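Local coordinates for protein complement factor H (Bos taurus, PDB 6XZ6) that probably regulates the complement system in blood and is bound, through one of its Sushi domains, by the factor H receptor of trypanosomes, at residues Y15-L19 / S20-G24. Sequence-based numbering, arbitrary orientation.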
ATOM      1  N   TYR B  15     -17.962 -10.576  12.306  1.00 20.06           N
ATOM      2  CA  TYR B  15     -18.743 -11.722  11.812  1.00 18.23           C
ATOM      3  C   TYR B  15     -19.334 -11.396  10.448  1.00 22.97           C
ATOM      4  O   TYR B  15     -19.362 -10.227  10.010  1.00 21.39           O
ATOM      5  CB  TYR B  15     -19.851 -12.159  12.789  1.00 17.51           C
ATOM      6  CG  TYR B  15     -20.955 -11.146  12.994  1.00 17.40           C
ATOM      7  CD1 TYR B  15     -20.844 -10.141  13.959  1.00 19.77           C
ATOM      8  CD2 TYR B  15     -22.133 -11.212  12.262  1.00 17.35           C
ATOM      9  CE1 TYR B  15     -21.858  -9.196  14.142  1.00 19.44           C
ATOM     10  CE2 TYR B  15     -23.151 -10.274  12.441  1.00 17.41           C
ATOM     11  CZ  TYR B  15     -23.009  -9.273  13.383  1.00 21.64           C
ATOM     12  OH  TYR B  15     -24.005  -8.355  13.572  1.00 24.69           O
ATOM     13  N   ARG B  16     -19.791 -12.451   9.780  1.00 20.59           N
ATOM     14  CA  ARG B  16     -20.454 -12.413   8.492  1.00 20.03           C
ATOM     15  C   ARG B  16     -21.448 -13.598   8.416  1.00 25.46           C
ATOM     16  O   ARG B  16     -21.173 -14.642   9.018  1.00 25.92           O
ATOM     17  CB  ARG B  16     -19.437 -12.389   7.332  1.00 18.63           C
ATOM     18  CG  ARG B  16     -18.538 -13.625   7.164  1.00 14.10           C
ATOM     19  CD  ARG B  16     -18.895 -14.370   5.869  1.00 14.60           C
ATOM     20  NE  ARG B  16     -19.857 -15.448   6.131  1.00 18.65           N
ATOM     21  CZ  ARG B  16     -20.894 -15.745   5.363  1.00 43.76           C
ATOM     22  NH1 ARG B  16     -21.728 -16.722   5.715  1.00 31.60           N
ATOM     23  NH2 ARG B  16     -21.106 -15.073   4.234  1.00 46.01           N
ATOM     24  N   PRO B  17     -22.606 -13.469   7.717  1.00 22.22           N
ATOM     25  CA  PRO B  17     -23.125 -12.251   7.079  1.00 21.38           C
ATOM     26  C   PRO B  17     -23.736 -11.336   8.168  1.00 23.63           C
ATOM     27  O   PRO B  17     -23.941 -11.753   9.316  1.00 20.14           O
ATOM     28  CB  PRO B  17     -24.162 -12.797   6.097  1.00 24.81           C
ATOM     29  CG  PRO B  17     -24.705 -14.007   6.771  1.00 30.95           C
ATOM     30  CD  PRO B  17     -23.592 -14.563   7.649  1.00 25.61           C
ATOM     31  N   GLU B  18     -23.991 -10.090   7.812  1.00 20.76           N
ATOM     32  CA  GLU B  18     -24.597  -9.161   8.736  1.00 19.70           C
ATOM     33  C   GLU B  18     -26.083  -8.969   8.397  1.00 26.97           C
ATOM     34  O   GLU B  18     -26.423  -8.328   7.397  1.00 28.76           O
ATOM     35  CB  GLU B  18     -23.827  -7.848   8.736  1.00 19.87           C
ATOM     36  CG  GLU B  18     -23.939  -7.166  10.068  1.00 23.63           C
ATOM     37  CD  GLU B  18     -23.311  -5.809  10.071  1.00 33.67           C
ATOM     38  OE1 GLU B  18     -24.067  -4.813  10.010  1.00 38.02           O
ATOM     39  OE2 GLU B  18     -22.064  -5.745  10.128  1.00 23.81           O
ATOM     40  N   LEU B  19     -26.963  -9.586   9.200  1.00 24.79           N
ATOM     41  CA  LEU B  19     -28.424  -9.517   9.024  1.00 27.03           C
ATOM     42  C   LEU B  19     -29.086  -9.061  10.311  1.00 34.41           C
ATOM     43  O   LEU B  19     -28.516  -9.257  11.395  1.00 33.84           O
ATOM     44  CB  LEU B  19     -29.010 -10.883   8.611  1.00 28.54           C
ATOM     45  CG  LEU B  19     -28.293 -11.701   7.539  1.00 32.95           C
ATOM     46  CD1 LEU B  19     -28.883 -13.072   7.460  1.00 34.89           C
ATOM     47  CD2 LEU B  19     -28.306 -11.000   6.172  1.00 35.95           C
ATOM     48  N   SER B  20     -30.298  -8.490  10.197  1.00 35.10           N
ATOM     49  CA  SER B  20     -31.091  -7.995  11.336  1.00 37.01           C
ATOM     50  C   SER B  20     -31.566  -9.126  12.240  1.00 41.96           C
ATOM     51  O   SER B  20     -31.677  -8.934  13.454  1.00 41.88           O
ATOM     52  CB  SER B  20     -32.289  -7.179  10.852  1.00 43.00           C
ATOM     53  OG  SER B  20     -33.071  -7.908   9.920  1.00 56.05           O
ATOM     54  N   LYS B  21     -31.854 -10.299  11.638  1.00 38.60           N
ATOM     55  CA  LYS B  21     -32.352 -11.482  12.332  1.00 39.66           C
ATOM     56  C   LYS B  21     -31.937 -12.734  11.584  1.00 43.22           C
ATOM     57  O   LYS B  21     -31.957 -12.773  10.345  1.00 44.09           O
ATOM     58  CB  LYS B  21     -33.889 -11.430  12.457  1.00 46.05           C
ATOM     59  CG  LYS B  21     -34.452 -12.323  13.554  1.00 65.79           C
ATOM     60  CD  LYS B  21     -35.493 -11.597  14.405  1.00 79.98           C
ATOM     61  CE  LYS B  21     -34.918 -10.971  15.664  1.00 88.49           C
ATOM     62  NZ  LYS B  21     -34.398  -9.598  15.417  1.00 93.41           N
ATOM     63  N   TYR B  22     -31.574 -13.765  12.356  1.00 38.57           N
ATOM     64  CA  TYR B  22     -31.146 -15.078  11.876  1.00 37.36           C
ATOM     65  C   TYR B  22     -32.153 -16.121  12.325  1.00 44.28           C
ATOM     66  O   TYR B  22     -32.809 -15.960  13.350  1.00 45.05           O
ATOM     67  CB  TYR B  22     -29.747 -15.413  12.410  1.00 34.26           C
ATOM     68  CG  TYR B  22     -28.711 -14.371  12.056  1.00 29.89           C
ATOM     69  CD1 TYR B  22     -28.607 -13.190  12.787  1.00 29.79           C
ATOM     70  CD2 TYR B  22     -27.829 -14.564  10.995  1.00 28.86           C
ATOM     71  CE1 TYR B  22     -27.674 -12.209  12.449  1.00 25.52           C
ATOM     72  CE2 TYR B  22     -26.879 -13.597  10.661  1.00 26.29           C
ATOM     73  CZ  TYR B  22     -26.801 -12.428  11.404  1.00 28.17           C
ATOM     74  OH  TYR B  22     -25.869 -11.470  11.131  1.00 30.77           O
ATOM     75  N   ARG B  23     -32.284 -17.178  11.545  1.00 43.70           N
ATOM     76  CA  ARG B  23     -33.237 -18.262  11.806  1.00 48.29           C
ATOM     77  C   ARG B  23     -32.456 -19.464  12.333  1.00 50.76           C
ATOM     78  O   ARG B  23     -31.235 -19.487  12.209  1.00 48.75           O
ATOM     79  CB  ARG B  23     -33.982 -18.630  10.501  1.00 53.41           C
ATOM     80  CG  ARG B  23     -34.507 -17.430   9.681  1.00 65.40           C
ATOM     81  CD  ARG B  23     -35.994 -17.126   9.871  1.00 83.10           C
ATOM     82  NE  ARG B  23     -36.839 -18.325   9.816  1.00104.57           N
ATOM     83  CZ  ARG B  23     -37.197 -18.959   8.699  1.00124.77           C
ATOM     84  NH1 ARG B  23     -37.958 -20.046   8.759  1.00116.04           N
ATOM     85  NH2 ARG B  23     -36.793 -18.514   7.514  1.00110.31           N
ATOM     86  N   GLY B  24     -33.141 -20.435  12.918  1.00 48.56           N
ATOM     87  CA  GLY B  24     -32.508 -21.647  13.416  1.00 49.44           C
ATOM     88  C   GLY B  24     -31.661 -22.320  12.355  1.00 53.40           C
ATOM     89  O   GLY B  24     -32.042 -22.362  11.183  1.00 54.57           O
TER
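From Y15 to G24 the chain runs without a break from strand 13-16, through a cis peptide bond before P17, round a loop and into strand 22-23, and Y22 reaches back across this loop to P17 and L19. The segment belongs to a Sushi (SCR) domain, the small disulfide-braced β module of complement regulators, and joins its three-stranded sheet to the short pair formed by strands 4-5 and 22-23. Y22 holds the loop from within. Its hydroxyl donates a hydrogen bond to the carbonyl of P17, OH to O 2.7 Å, and approaches that oxygen 27° out of the carbonyl plane. The same OH accepts the backbone N-H of L19 in a nearly straight bond, N to OH 2.9 Å at 167°, so one phenol oxygen ties two backbone groups together. L19 covers one face of the Y22 ring: its CB stands 4.2 Å from the ring centroid in a CH-π contact, and its CD1 lies 3.8 Å from CE2 of Y22. With CG anti to its own carbonyl carbon (chi1 -56°), Y22 sends its ring back toward P17, whose CG is 4.5 Å from CE2 of Y22. W52 meets the Y22 ring edge-to-face, and P7 and I28 also touch this tyrosine in the domain interior. A phenylalanine here would probably leave the P17 carbonyl and the L19 N-H without their shared partner, setting the loop freer to shift. On the chain of the trypanosome receptor, M163 and Q164 hydrogen-bond the E18 carboxylate, and Q12 bonds the E18 carbonyl, so the braced loop forms part of the binding surface. The Y22 hydroxyl also lies near the plane of the Y15 ring, at its edge on the CE2 side.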